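Local coordinates for protein coclaurine N-methyltransferase (Coptis japonica, PDB 6GKV) that transfers a methyl group from S-adenosyl-L-methionine to the ring nitrogen of coclaurine and related tetrahydroisoquinolines in plant alkaloid biosynthesis, at residues 149-155 against 174-180; 132-138 against 159-163; 115-120 against 222-226; 201-206 against 254-259. All blocks are in the same frame, centred on the assembly; numbering follows the deposited sequence.

Contact 1 of 4, residues 149-155 against 174-180; sequences RVTAVTN and NVEVKLA. With SAH (S-adenosyl-L-homocysteine), chain C.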
# COMPACT_ATOMS: atom_id res chain seq x y z
N ARG A 149 -25.14 4.37 -21.81
CA ARG A 149 -25.28 5.79 -22.12
C ARG A 149 -24.06 6.50 -21.57
O ARG A 149 -24.04 6.99 -20.44
CB ARG A 149 -26.62 6.31 -21.57
CG ARG A 149 -26.81 7.81 -21.33
CD ARG A 149 -27.97 8.03 -20.32
NE ARG A 149 -28.04 6.98 -19.29
CZ ARG A 149 -28.83 5.90 -19.32
NH1 ARG A 149 -29.64 5.69 -20.35
NH2 ARG A 149 -28.80 5.01 -18.33
N VAL A 150 -23.01 6.49 -22.37
CA VAL A 150 -21.73 6.98 -21.92
C VAL A 150 -21.76 8.49 -21.85
O VAL A 150 -22.33 9.15 -22.72
CB VAL A 150 -20.59 6.50 -22.85
CG1 VAL A 150 -20.50 5.02 -22.81
CG2 VAL A 150 -20.86 6.94 -24.26
N THR A 151 -21.15 9.03 -20.79
CA THR A 151 -21.01 10.47 -20.64
C THR A 151 -19.55 10.90 -20.49
O THR A 151 -18.86 10.49 -19.55
CB THR A 151 -21.81 10.99 -19.44
OG1 THR A 151 -23.15 10.46 -19.47
CG2 THR A 151 -21.84 12.52 -19.45
N ALA A 152 -19.06 11.72 -21.41
CA ALA A 152 -17.67 12.13 -21.37
C ALA A 152 -17.52 13.53 -20.77
O ALA A 152 -18.29 14.42 -21.08
CB ALA A 152 -17.08 12.09 -22.77
N VAL A 153 -16.54 13.73 -19.89
CA VAL A 153 -16.34 15.07 -19.32
C VAL A 153 -14.95 15.64 -19.58
O VAL A 153 -13.94 15.04 -19.22
CB VAL A 153 -16.57 15.08 -17.81
CG1 VAL A 153 -16.45 16.50 -17.29
CG2 VAL A 153 -17.94 14.53 -17.50
N THR A 154 -14.91 16.83 -20.18
CA THR A 154 -13.66 17.49 -20.55
C THR A 154 -13.70 18.98 -20.27
O THR A 154 -14.76 19.57 -20.32
CB THR A 154 -13.36 17.31 -22.03
OG1 THR A 154 -13.57 15.95 -22.40
CG2 THR A 154 -11.94 17.65 -22.29
N ASN A 155 -12.56 19.60 -20.00
CA ASN A 155 -12.47 21.06 -19.95
C ASN A 155 -11.80 21.61 -21.21
O ASN A 155 -11.35 22.76 -21.24
CB ASN A 155 -11.73 21.51 -18.70
CG ASN A 155 -10.27 21.07 -18.69
OD1 ASN A 155 -9.88 20.14 -19.41
ND2 ASN A 155 -9.47 21.73 -17.87
N ASN A 174 -25.54 6.67 -27.79
CA ASN A 174 -25.16 6.75 -26.38
C ASN A 174 -24.36 7.97 -25.96
O ASN A 174 -24.57 8.50 -24.87
CB ASN A 174 -24.35 5.52 -26.03
CG ASN A 174 -24.76 4.32 -26.83
OD1 ASN A 174 -23.92 3.66 -27.44
ND2 ASN A 174 -26.06 4.02 -26.83
N VAL A 175 -23.45 8.40 -26.82
CA VAL A 175 -22.45 9.37 -26.40
C VAL A 175 -23.04 10.73 -26.12
O VAL A 175 -23.75 11.30 -26.94
CB VAL A 175 -21.34 9.54 -27.43
CG1 VAL A 175 -20.29 10.49 -26.90
CG2 VAL A 175 -20.73 8.19 -27.77
N GLU A 176 -22.72 11.24 -24.94
CA GLU A 176 -23.02 12.59 -24.53
C GLU A 176 -21.74 13.21 -23.96
O GLU A 176 -21.01 12.53 -23.23
CB GLU A 176 -24.15 12.58 -23.50
CG GLU A 176 -24.22 13.81 -22.63
CD GLU A 176 -25.24 13.65 -21.52
OE1 GLU A 176 -26.07 12.72 -21.60
OE2 GLU A 176 -25.21 14.45 -20.57
N VAL A 177 -21.43 14.46 -24.31
CA VAL A 177 -20.19 15.08 -23.84
C VAL A 177 -20.41 16.43 -23.16
O VAL A 177 -21.10 17.30 -23.69
CB VAL A 177 -19.20 15.29 -24.99
CG1 VAL A 177 -17.85 15.75 -24.44
CG2 VAL A 177 -19.04 14.02 -25.80
N LYS A 178 -19.80 16.60 -21.99
CA LYS A 178 -19.96 17.81 -21.19
C LYS A 178 -18.65 18.59 -21.06
O LYS A 178 -17.61 17.99 -20.76
CB LYS A 178 -20.48 17.47 -19.78
CG LYS A 178 -21.69 16.56 -19.72
CD LYS A 178 -22.22 16.48 -18.28
CE LYS A 178 -23.61 15.85 -18.21
NZ LYS A 178 -24.55 16.45 -19.20
N LEU A 179 -18.70 19.91 -21.24
CA LEU A 179 -17.49 20.71 -21.05
C LEU A 179 -17.45 21.35 -19.65
O LEU A 179 -18.23 22.25 -19.35
CB LEU A 179 -17.40 21.79 -22.13
CG LEU A 179 -16.05 22.47 -22.35
CD1 LEU A 179 -15.08 21.59 -23.15
CD2 LEU A 179 -16.27 23.80 -23.02
N ALA A 180 -16.53 20.87 -18.81
CA ALA A 180 -16.47 21.29 -17.40
C ALA A 180 -15.08 21.18 -16.79
O ALA A 180 -14.30 20.30 -17.16
CB ALA A 180 -17.45 20.47 -16.57
N SAH C . -8.33 9.94 -20.54
CA SAH C . -7.85 10.25 -21.87
CB SAH C . -6.76 11.32 -21.82
CG SAH C . -5.86 11.29 -20.59
SD SAH C . -4.77 12.74 -20.55
C SAH C . -7.31 9.02 -22.58
O SAH C . -7.06 8.02 -21.91
OXT SAH C . -7.11 9.00 -23.81
C5' SAH C . -5.73 13.56 -19.24
C4' SAH C . -7.14 14.01 -19.67
O4' SAH C . -7.79 14.68 -18.60
C3' SAH C . -7.12 14.97 -20.84
O3' SAH C . -8.23 14.71 -21.66
C2' SAH C . -7.34 16.34 -20.24
O2' SAH C . -8.05 17.13 -21.15
C1' SAH C . -8.15 16.00 -18.99
N9 SAH C . -7.97 16.96 -17.88
C8 SAH C . -6.79 17.40 -17.31
N7 SAH C . -7.09 18.28 -16.33
C5 SAH C . -8.44 18.41 -16.26
C6 SAH C . -9.29 19.18 -15.45
N6 SAH C . -8.80 19.99 -14.51
N1 SAH C . -10.66 19.10 -15.63
C2 SAH C . -11.18 18.27 -16.61
N3 SAH C . -10.34 17.51 -17.40
C4 SAH C . -9.00 17.59 -17.23

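Contact 2 of 4, residues 132-138 against 159-163; sequences CGQGALT and QKEYI. With SAH (S-adenosyl-L-homocysteine), chain C.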
# COMPACT_ATOMS: atom_id res chain seq x y z
N CYS A 132 -11.84 12.59 -20.58
CA CYS A 132 -12.01 11.63 -21.66
C CYS A 132 -11.01 11.70 -22.83
O CYS A 132 -11.03 10.83 -23.71
CB CYS A 132 -13.41 11.82 -22.23
SG CYS A 132 -13.63 13.46 -22.91
N GLY A 133 -10.17 12.73 -22.86
CA GLY A 133 -9.26 12.92 -23.97
C GLY A 133 -10.00 13.08 -25.29
O GLY A 133 -10.92 13.88 -25.39
N GLN A 134 -9.61 12.30 -26.29
CA GLN A 134 -10.34 12.27 -27.55
C GLN A 134 -11.34 11.11 -27.58
O GLN A 134 -11.73 10.63 -28.64
CB GLN A 134 -9.38 12.18 -28.73
CG GLN A 134 -8.66 13.48 -29.02
CD GLN A 134 -7.61 13.82 -27.97
OE1 GLN A 134 -7.01 12.92 -27.37
NE2 GLN A 134 -7.39 15.11 -27.74
N GLY A 135 -11.73 10.66 -26.39
CA GLY A 135 -12.84 9.73 -26.26
C GLY A 135 -12.61 8.31 -26.72
O GLY A 135 -13.58 7.60 -27.01
N ALA A 136 -11.35 7.89 -26.77
CA ALA A 136 -11.00 6.51 -27.11
C ALA A 136 -11.85 5.51 -26.34
O ALA A 136 -12.38 4.54 -26.91
CB ALA A 136 -9.53 6.26 -26.86
N LEU A 137 -12.02 5.77 -25.04
CA LEU A 137 -12.82 4.89 -24.18
C LEU A 137 -14.32 5.12 -24.33
O LEU A 137 -15.08 4.16 -24.41
CB LEU A 137 -12.42 5.08 -22.71
CG LEU A 137 -13.14 4.23 -21.65
CD1 LEU A 137 -12.97 2.72 -21.88
CD2 LEU A 137 -12.63 4.63 -20.27
N THR A 138 -14.73 6.38 -24.38
CA THR A 138 -16.14 6.72 -24.57
C THR A 138 -16.71 6.03 -25.80
O THR A 138 -17.69 5.31 -25.71
CB THR A 138 -16.34 8.24 -24.70
OG1 THR A 138 -16.16 8.85 -23.41
CG2 THR A 138 -17.74 8.56 -25.20
N GLN A 159 -11.55 18.73 -27.35
CA GLN A 159 -11.89 17.33 -27.10
C GLN A 159 -13.41 17.09 -27.16
O GLN A 159 -13.86 16.06 -27.65
CB GLN A 159 -11.30 16.88 -25.75
CG GLN A 159 -9.77 16.82 -25.77
CD GLN A 159 -9.14 16.36 -24.46
OE1 GLN A 159 -9.84 16.06 -23.50
NE2 GLN A 159 -7.81 16.30 -24.42
N LYS A 160 -14.20 18.06 -26.70
CA LYS A 160 -15.64 18.02 -26.92
C LYS A 160 -15.96 18.08 -28.41
O LYS A 160 -16.94 17.46 -28.87
CB LYS A 160 -16.31 19.19 -26.19
CG LYS A 160 -17.84 19.14 -26.18
CD LYS A 160 -18.40 20.48 -25.71
CE LYS A 160 -19.87 20.38 -25.32
NZ LYS A 160 -20.70 19.82 -26.41
N GLU A 161 -15.14 18.83 -29.15
CA GLU A 161 -15.19 18.88 -30.63
C GLU A 161 -15.29 17.51 -31.26
O GLU A 161 -16.32 17.11 -31.81
CB GLU A 161 -13.92 19.54 -31.18
CG GLU A 161 -13.88 21.07 -31.34
CD GLU A 161 -15.21 21.68 -31.74
OE1 GLU A 161 -15.91 21.11 -32.63
OE2 GLU A 161 -15.56 22.75 -31.20
N TYR A 162 -14.20 16.78 -31.11
CA TYR A 162 -13.94 15.59 -31.88
C TYR A 162 -14.91 14.46 -31.55
O TYR A 162 -15.27 13.66 -32.42
CB TYR A 162 -12.50 15.12 -31.66
CG TYR A 162 -12.23 13.82 -32.34
CD1 TYR A 162 -12.05 13.77 -33.71
CD2 TYR A 162 -12.17 12.63 -31.63
CE1 TYR A 162 -11.82 12.58 -34.35
CE2 TYR A 162 -11.94 11.43 -32.26
CZ TYR A 162 -11.77 11.41 -33.63
OH TYR A 162 -11.53 10.21 -34.27
N ILE A 163 -15.34 14.39 -30.30
CA ILE A 163 -16.12 13.24 -29.88
C ILE A 163 -17.52 13.33 -30.47
O ILE A 163 -17.96 12.42 -31.16
CB ILE A 163 -16.15 13.10 -28.35
CG1 ILE A 163 -14.76 12.67 -27.87
CG2 ILE A 163 -17.16 12.07 -27.94
CD1 ILE A 163 -14.51 12.88 -26.40
N SAH C . -8.33 9.94 -20.54
CA SAH C . -7.85 10.25 -21.87
CB SAH C . -6.76 11.32 -21.82
CG SAH C . -5.86 11.29 -20.59
SD SAH C . -4.77 12.74 -20.55
C SAH C . -7.31 9.02 -22.58
O SAH C . -7.06 8.02 -21.91
OXT SAH C . -7.11 9.00 -23.81
C5' SAH C . -5.73 13.56 -19.24
C4' SAH C . -7.14 14.01 -19.67
O4' SAH C . -7.79 14.68 -18.60
C3' SAH C . -7.12 14.97 -20.84
O3' SAH C . -8.23 14.71 -21.66
C2' SAH C . -7.34 16.34 -20.24
O2' SAH C . -8.05 17.13 -21.15
C1' SAH C . -8.15 16.00 -18.99
N9 SAH C . -7.97 16.96 -17.88
C8 SAH C . -6.79 17.40 -17.31
N7 SAH C . -7.09 18.28 -16.33
C5 SAH C . -8.44 18.41 -16.26
C6 SAH C . -9.29 19.18 -15.45
N6 SAH C . -8.80 19.99 -14.51
N1 SAH C . -10.66 19.10 -15.63
C2 SAH C . -11.18 18.27 -16.61
N3 SAH C . -10.34 17.51 -17.40
C4 SAH C . -9.00 17.59 -17.23

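Contact 3 of 4, residues 115-120 against 222-226; sequences YCERAQ and LLFLE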
# COMPACT_ATOMS: atom_id res chain seq x y z
N TYR A 115 -10.08 -2.34 -19.57
CA TYR A 115 -10.82 -1.40 -18.73
C TYR A 115 -12.24 -1.89 -18.48
O TYR A 115 -12.75 -1.80 -17.37
CB TYR A 115 -10.88 -0.01 -19.36
CG TYR A 115 -9.57 0.72 -19.48
CD1 TYR A 115 -8.55 0.52 -18.57
CD2 TYR A 115 -9.37 1.67 -20.49
CE1 TYR A 115 -7.37 1.24 -18.67
CE2 TYR A 115 -8.19 2.37 -20.62
CZ TYR A 115 -7.18 2.14 -19.71
OH TYR A 115 -5.99 2.83 -19.83
N CYS A 116 -12.88 -2.37 -19.55
CA CYS A 116 -14.26 -2.84 -19.47
C CYS A 116 -14.36 -4.08 -18.62
O CYS A 116 -15.34 -4.27 -17.92
CB CYS A 116 -14.82 -3.12 -20.86
SG CYS A 116 -14.71 -1.70 -21.93
N GLU A 117 -13.35 -4.92 -18.72
CA GLU A 117 -13.25 -6.12 -17.92
C GLU A 117 -13.12 -5.76 -16.45
O GLU A 117 -13.92 -6.19 -15.62
CB GLU A 117 -12.05 -6.96 -18.40
CG GLU A 117 -11.82 -8.30 -17.72
CD GLU A 117 -10.65 -9.05 -18.36
OE1 GLU A 117 -10.42 -8.85 -19.58
OE2 GLU A 117 -9.96 -9.81 -17.66
N ARG A 118 -12.13 -4.92 -16.14
CA ARG A 118 -11.80 -4.64 -14.75
C ARG A 118 -12.81 -3.71 -14.07
O ARG A 118 -13.01 -3.77 -12.85
CB ARG A 118 -10.38 -4.07 -14.66
CG ARG A 118 -9.32 -5.10 -15.05
CD ARG A 118 -7.92 -4.68 -14.65
NE ARG A 118 -6.99 -5.80 -14.78
CZ ARG A 118 -5.67 -5.70 -14.77
NH1 ARG A 118 -5.08 -4.52 -14.63
NH2 ARG A 118 -4.94 -6.79 -14.88
N ALA A 119 -13.47 -2.86 -14.85
CA ALA A 119 -14.53 -2.03 -14.31
C ALA A 119 -15.88 -2.76 -14.39
O ALA A 119 -16.88 -2.29 -13.84
CB ALA A 119 -14.60 -0.70 -15.05
N GLN A 120 -15.88 -3.91 -15.06
CA GLN A 120 -17.05 -4.79 -15.17
C GLN A 120 -18.24 -4.06 -15.77
O GLN A 120 -19.36 -4.15 -15.25
CB GLN A 120 -17.42 -5.39 -13.82
CG GLN A 120 -16.41 -6.38 -13.25
CD GLN A 120 -16.60 -6.58 -11.76
OE1 GLN A 120 -17.52 -6.03 -11.17
NE2 GLN A 120 -15.71 -7.35 -11.14
N LEU A 222 -19.46 1.42 -9.47
CA LEU A 222 -18.02 1.30 -9.28
C LEU A 222 -17.27 2.49 -9.83
O LEU A 222 -17.77 3.21 -10.70
CB LEU A 222 -17.49 0.02 -9.93
CG LEU A 222 -18.24 -1.24 -9.49
CD1 LEU A 222 -17.65 -2.50 -10.09
CD2 LEU A 222 -18.27 -1.32 -7.97
N LEU A 223 -16.08 2.70 -9.28
CA LEU A 223 -15.12 3.66 -9.78
C LEU A 223 -13.87 2.91 -10.25
O LEU A 223 -13.22 2.23 -9.45
CB LEU A 223 -14.73 4.66 -8.68
CG LEU A 223 -13.53 5.54 -9.07
CD1 LEU A 223 -13.88 6.35 -10.30
CD2 LEU A 223 -13.07 6.45 -7.92
N PHE A 224 -13.53 3.02 -11.53
CA PHE A 224 -12.29 2.42 -12.02
C PHE A 224 -11.24 3.49 -12.34
O PHE A 224 -11.50 4.45 -13.09
CB PHE A 224 -12.53 1.55 -13.24
CG PHE A 224 -11.26 1.00 -13.83
CD1 PHE A 224 -10.60 -0.07 -13.22
CD2 PHE A 224 -10.70 1.55 -14.97
CE1 PHE A 224 -9.42 -0.57 -13.75
CE2 PHE A 224 -9.51 1.05 -15.50
CZ PHE A 224 -8.87 -0.01 -14.89
N LEU A 225 -10.04 3.32 -11.79
CA LEU A 225 -8.97 4.30 -11.93
C LEU A 225 -7.68 3.74 -12.53
O LEU A 225 -7.20 2.70 -12.11
CB LEU A 225 -8.63 4.91 -10.58
CG LEU A 225 -7.40 5.80 -10.54
CD1 LEU A 225 -7.67 7.03 -11.34
CD2 LEU A 225 -7.05 6.17 -9.10
N GLU A 226 -7.12 4.44 -13.51
CA GLU A 226 -5.76 4.18 -13.96
C GLU A 226 -4.88 5.40 -13.72
O GLU A 226 -5.25 6.54 -14.07
CB GLU A 226 -5.72 3.79 -15.44
CG GLU A 226 -4.30 3.44 -15.95
CD GLU A 226 -4.23 3.20 -17.46
OE1 GLU A 226 -4.59 2.09 -17.91
OE2 GLU A 226 -3.82 4.11 -18.20

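Contact 4 of 4, residues 201-206 against 254-259; sequences EHMKNY and GTMIIP. With SAH (S-adenosyl-L-homocysteine), chain C.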
# COMPACT_ATOMS: atom_id res chain seq x y z
N GLU A 201 -3.07 12.51 -11.91
CA GLU A 201 -1.71 13.03 -12.02
C GLU A 201 -1.62 14.56 -12.13
O GLU A 201 -0.58 15.17 -11.84
CB GLU A 201 -1.00 12.39 -13.22
CG GLU A 201 -0.70 10.87 -13.06
CD GLU A 201 -1.77 9.98 -13.68
OE1 GLU A 201 -2.96 10.30 -13.58
OE2 GLU A 201 -1.40 8.96 -14.30
N HIS A 202 -2.73 15.17 -12.57
CA HIS A 202 -2.86 16.63 -12.73
C HIS A 202 -3.54 17.29 -11.54
O HIS A 202 -3.63 18.52 -11.46
CB HIS A 202 -3.65 16.93 -13.99
CG HIS A 202 -3.00 16.44 -15.24
ND1 HIS A 202 -1.72 16.81 -15.61
CD2 HIS A 202 -3.45 15.63 -16.22
CE1 HIS A 202 -1.41 16.24 -16.76
NE2 HIS A 202 -2.45 15.53 -17.15
N MET A 203 -4.06 16.46 -10.64
CA MET A 203 -4.79 16.95 -9.48
C MET A 203 -3.86 17.02 -8.30
O MET A 203 -2.71 16.63 -8.41
CB MET A 203 -5.99 16.06 -9.18
CG MET A 203 -6.86 15.78 -10.38
SD MET A 203 -7.68 17.27 -11.02
CE MET A 203 -7.24 17.19 -12.75
N LYS A 204 -4.38 17.50 -7.17
CA LYS A 204 -3.59 17.63 -5.96
C LYS A 204 -4.33 16.99 -4.79
O LYS A 204 -4.00 15.88 -4.38
CB LYS A 204 -3.30 19.10 -5.65
CG LYS A 204 -2.51 19.81 -6.73
CD LYS A 204 -1.17 19.11 -6.99
CE LYS A 204 -0.32 19.88 -8.01
NZ LYS A 204 0.75 19.00 -8.56
N ASN A 205 -5.32 17.70 -4.26
CA ASN A 205 -6.07 17.22 -3.11
C ASN A 205 -7.05 16.09 -3.47
O ASN A 205 -8.22 16.34 -3.80
CB ASN A 205 -6.83 18.36 -2.43
CG ASN A 205 -7.45 17.94 -1.11
OD1 ASN A 205 -7.84 16.79 -0.93
ND2 ASN A 205 -7.56 18.89 -0.18
N TYR A 206 -6.57 14.86 -3.33
CA TYR A 206 -7.29 13.65 -3.73
C TYR A 206 -8.45 13.32 -2.81
O TYR A 206 -9.45 12.74 -3.23
CB TYR A 206 -6.33 12.48 -3.77
CG TYR A 206 -5.26 12.55 -4.83
CD1 TYR A 206 -5.58 12.80 -6.16
CD2 TYR A 206 -3.92 12.36 -4.51
CE1 TYR A 206 -4.60 12.85 -7.12
CE2 TYR A 206 -2.93 12.41 -5.46
CZ TYR A 206 -3.27 12.66 -6.77
OH TYR A 206 -2.28 12.69 -7.74
N GLY A 254 4.72 22.24 -11.78
CA GLY A 254 3.56 22.10 -10.91
C GLY A 254 2.28 21.57 -11.53
O GLY A 254 1.19 21.86 -11.01
N THR A 255 2.36 20.82 -12.62
CA THR A 255 1.15 20.25 -13.22
C THR A 255 1.07 18.73 -13.10
O THR A 255 0.10 18.13 -13.56
CB THR A 255 1.02 20.57 -14.75
OG1 THR A 255 2.24 20.24 -15.42
CG2 THR A 255 0.70 22.03 -14.98
N MET A 256 2.11 18.11 -12.53
CA MET A 256 2.21 16.65 -12.49
C MET A 256 2.62 16.11 -11.14
O MET A 256 3.49 16.68 -10.48
CB MET A 256 3.20 16.15 -13.55
CG MET A 256 2.60 16.05 -14.95
SD MET A 256 1.81 14.45 -15.18
CE MET A 256 2.92 13.49 -14.21
N ILE A 257 1.97 15.02 -10.75
CA ILE A 257 2.36 14.23 -9.58
C ILE A 257 2.60 12.78 -10.01
O ILE A 257 1.87 12.23 -10.85
CB ILE A 257 1.29 14.26 -8.46
CG1 ILE A 257 1.39 15.53 -7.63
CG2 ILE A 257 1.47 13.13 -7.51
CD1 ILE A 257 0.29 15.65 -6.60
N ILE A 258 3.67 12.18 -9.49
CA ILE A 258 3.88 10.74 -9.69
C ILE A 258 3.52 10.00 -8.40
O ILE A 258 4.29 10.04 -7.43
CB ILE A 258 5.33 10.41 -10.08
CG1 ILE A 258 5.77 11.29 -11.24
CG2 ILE A 258 5.46 8.92 -10.40
CD1 ILE A 258 4.98 11.04 -12.51
N PRO A 259 2.35 9.35 -8.38
CA PRO A 259 1.98 8.61 -7.16
C PRO A 259 2.74 7.28 -7.02
O PRO A 259 3.26 6.74 -8.00
CB PRO A 259 0.45 8.36 -7.33
CG PRO A 259 0.05 8.97 -8.68
CD PRO A 259 1.34 9.20 -9.46
N SAH C . -8.33 9.94 -20.54
CA SAH C . -7.85 10.25 -21.87
CB SAH C . -6.76 11.32 -21.82
CG SAH C . -5.86 11.29 -20.59
SD SAH C . -4.77 12.74 -20.55
C SAH C . -7.31 9.02 -22.58
O SAH C . -7.06 8.02 -21.91
OXT SAH C . -7.11 9.00 -23.81
C5' SAH C . -5.73 13.56 -19.24
C4' SAH C . -7.14 14.01 -19.67
O4' SAH C . -7.79 14.68 -18.60
C3' SAH C . -7.12 14.97 -20.84
O3' SAH C . -8.23 14.71 -21.66
C2' SAH C . -7.34 16.34 -20.24
O2' SAH C . -8.05 17.13 -21.15
C1' SAH C . -8.15 16.00 -18.99
N9 SAH C . -7.97 16.96 -17.88
C8 SAH C . -6.79 17.40 -17.31
N7 SAH C . -7.09 18.28 -16.33
C5 SAH C . -8.44 18.41 -16.26
C6 SAH C . -9.29 19.18 -15.45
N6 SAH C . -8.80 19.99 -14.51
N1 SAH C . -10.66 19.10 -15.63
C2 SAH C . -11.18 18.27 -16.61
N3 SAH C . -10.34 17.51 -17.40
C4 SAH C . -9.00 17.59 -17.23

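Contact 1 of 4, residues 149-155 against 174-180
Methyl CG2 of Thr151 lies under an arch that Glu176 and Lys178 build on the neighbouring strand. A salt bridge of 2.5 Å from Lys178 NZ to Glu176 OE2 closes that arch. The two strands belong to a beta-alpha-beta unit (strand 149-154, helix 157-168 and strand 176-179) in the Rossmann-like sheet of the methyltransferase, with 176-179 outermost within the chain. They run parallel, their axes 22° apart. Register is exact from Thr151 opposite Glu176 to Thr154 opposite Leu179, and the central bonds are straight: Lys178 N reaches Ala152 O at 2.8 Å with an N-H...O angle of 173°. The arch follows from chain shape. Glu176 runs extended, whereas Lys178 bends at its last torsion (chi4 -48°), which turns NZ back to Glu176 OE2. Lys178 CE lies 4.0 Å from Thr151 CG2. On the face of Ala152 and Val177, beside helix 157-168, Val150 CG2 meets Val175 CG2 at 3.7 Å as their branches cross. Toward the C-terminal ends the strands reach the SAH pocket, to which Asn155 and Ala180 both belong; Ala180 O lies 3.8 Å from SAH C2. There Thr154 O has two donors from the other strand: Leu179 CA makes a CA-H...O contact, and Ala180 N bonds to it at 2.7 Å.

Contact 2 of 4, residues 132-138 against 159-163
The type II' turn from Cys132 to Gly135 is set against one side of helix 157-168, with Gln134 CA 5.3 Å from Gln159 CA. Gly135 N closes the turn on Cys132 O at 2.8 Å, and Gly135 is the N-cap residue of helix 136-143, as expected of the glycine-rich loop that follows the first strand in Rossmann-type methyltransferases. Both glycines have positive phi. A beta carbon on Gly133 would collide with SAH CA, and one on Gly135 would collide with Ile163 CG1. No hydrogen bond joins the segments. Gln159 instead carries its amide past Gly133 O, which lies 3.0 Å from Gln159 CB, and on to the ribose. The extended chain (chi2 -179°) delivers Gln159 OE1 to SAH O3' at 2.8 Å and O2' at 3.1 Å, although the placement of OE1 is less certain. With an alanine here, both ribose hydroxyls would probably lose their amide acceptor and the Gln134 amide the chain it lies against. Gln134 NE2 packs on Gln159 CG at 3.5 Å, the two amide planes 79° apart. Ile163 fills the middle, its CD1 3.6 Å from Cys132 SG, while Gln134 O meets the edge of the Tyr162 ring in its plane. Thr138 OG1 turns to Asp129. Around this core, Ile163 continues onto Val177 of strand 176-179, Thr138 rests on Val150 of strand 149-154, and helix 79-85 covers Gln134 and Tyr162.

Contact 3 of 4, residues 115-120 against 222-226
Tyr115 reaches from helix 104-118 to strand 221-230 and donates a hydrogen bond from its hydroxyl to Glu226, with Tyr115 OH to Glu226 OE1 a very short 2.5 Å. Its CG stands beside the backbone N (chi1 -67°), an orientation that sends the ring along the strand. Glu226 comes to meet it fully stretched (chi1 -178°), and OE1 arrives at the ring edge, in plane. Between them and the helix end lies Phe224. Its ring crosses that of Tyr115 obliquely, the planes 54° apart, and Phe224 CE2 touches Tyr115 CD1 at 3.3 Å. Ala119 CB packs on Phe224 CB at 3.6 Å, and Arg118 CB lies 3.7 Å from Phe224 CE1, across the ring from CE2. Beyond CB, Arg118 extends away: its NH1 hydrogen-bonds His346 ND1, and the guanidinium makes a cation-pi interaction with Trp277. Gln120 leaves the helix in a Schellman motif, its OE1 3.7 Å from Leu222 CD1. The contact thus lays a helix C-terminus on the central sheet of the Rossmann-like domain. Chemically, Glu226 OE1 also bonds His346 NE2 and Tyr115 OH also bonds Lys91 NZ, so the lysine probably polarises the phenol toward the carboxylate and helps account for so short a bond.

Contact 4 of 4, residues 201-206 against 254-259
Glu201 O takes the backbone N of Ile257 at 2.8 Å, in its carbonyl plane, and a CA-H...O contact from Met256 beside it. One residue further on, the partners reverse roles: His202 ND1 donates to Thr255 O at 3.0 Å, close to the imidazole plane, with an N-H...O angle of 161°. With CG turned away from the carbonyl carbon (chi1 -62°), the ring swings over to Thr255. His202 CD2 lies 3.9 Å from SAH C8, and Met256 SD comes obliquely to His202 CE1 at 4.0 Å. Ile257 is enclosed by the loop, with CD1 3.8 Å from Lys204 CD and CG2 the same distance from Tyr206 OH, a hydroxyl bonded to Phe200 O. Lys204 O sits over the centre of the Tyr206 ring, 3.5 Å above its plane. The loop after strand 191-197 is thereby joined to the short strand 257-258 where SAH and alkaloid pockets meet; His202 and Ile258 both touch the alkaloid. A leucine in place of His202 would probably leave Thr255 O and Tyr75 OH without the ring nitrogens they bond. With ND1 held by Thr255 and NE2 by Tyr75, the imidazole is fixed in rotation beside both ligands.

How the contacts relate
From the N terminus, the helix end 115-120 opens contact 3, which closes only at 222-226 and encloses contacts 1 and 2. Within that span, 132-138 opens contact 2 and 149-155 opens contact 1 before 159-163 closes the former and 174-180 the latter, so these two cross. They also touch, with Ala152 CB on Thr138 OG1. The loop 201-206 opens contact 4, which crosses contact 3 and closes at 254-259, joining the loop after strand 191-197 to strand 257-258. Contacts 1 and 3 reach the same sheet without touching, contact 1 at its 176-179 edge and contact 3 on strand 221-230, and Leu137 packs on Tyr115 between contacts 2 and 3. Contacts 1, 2 and 4 reach SAH.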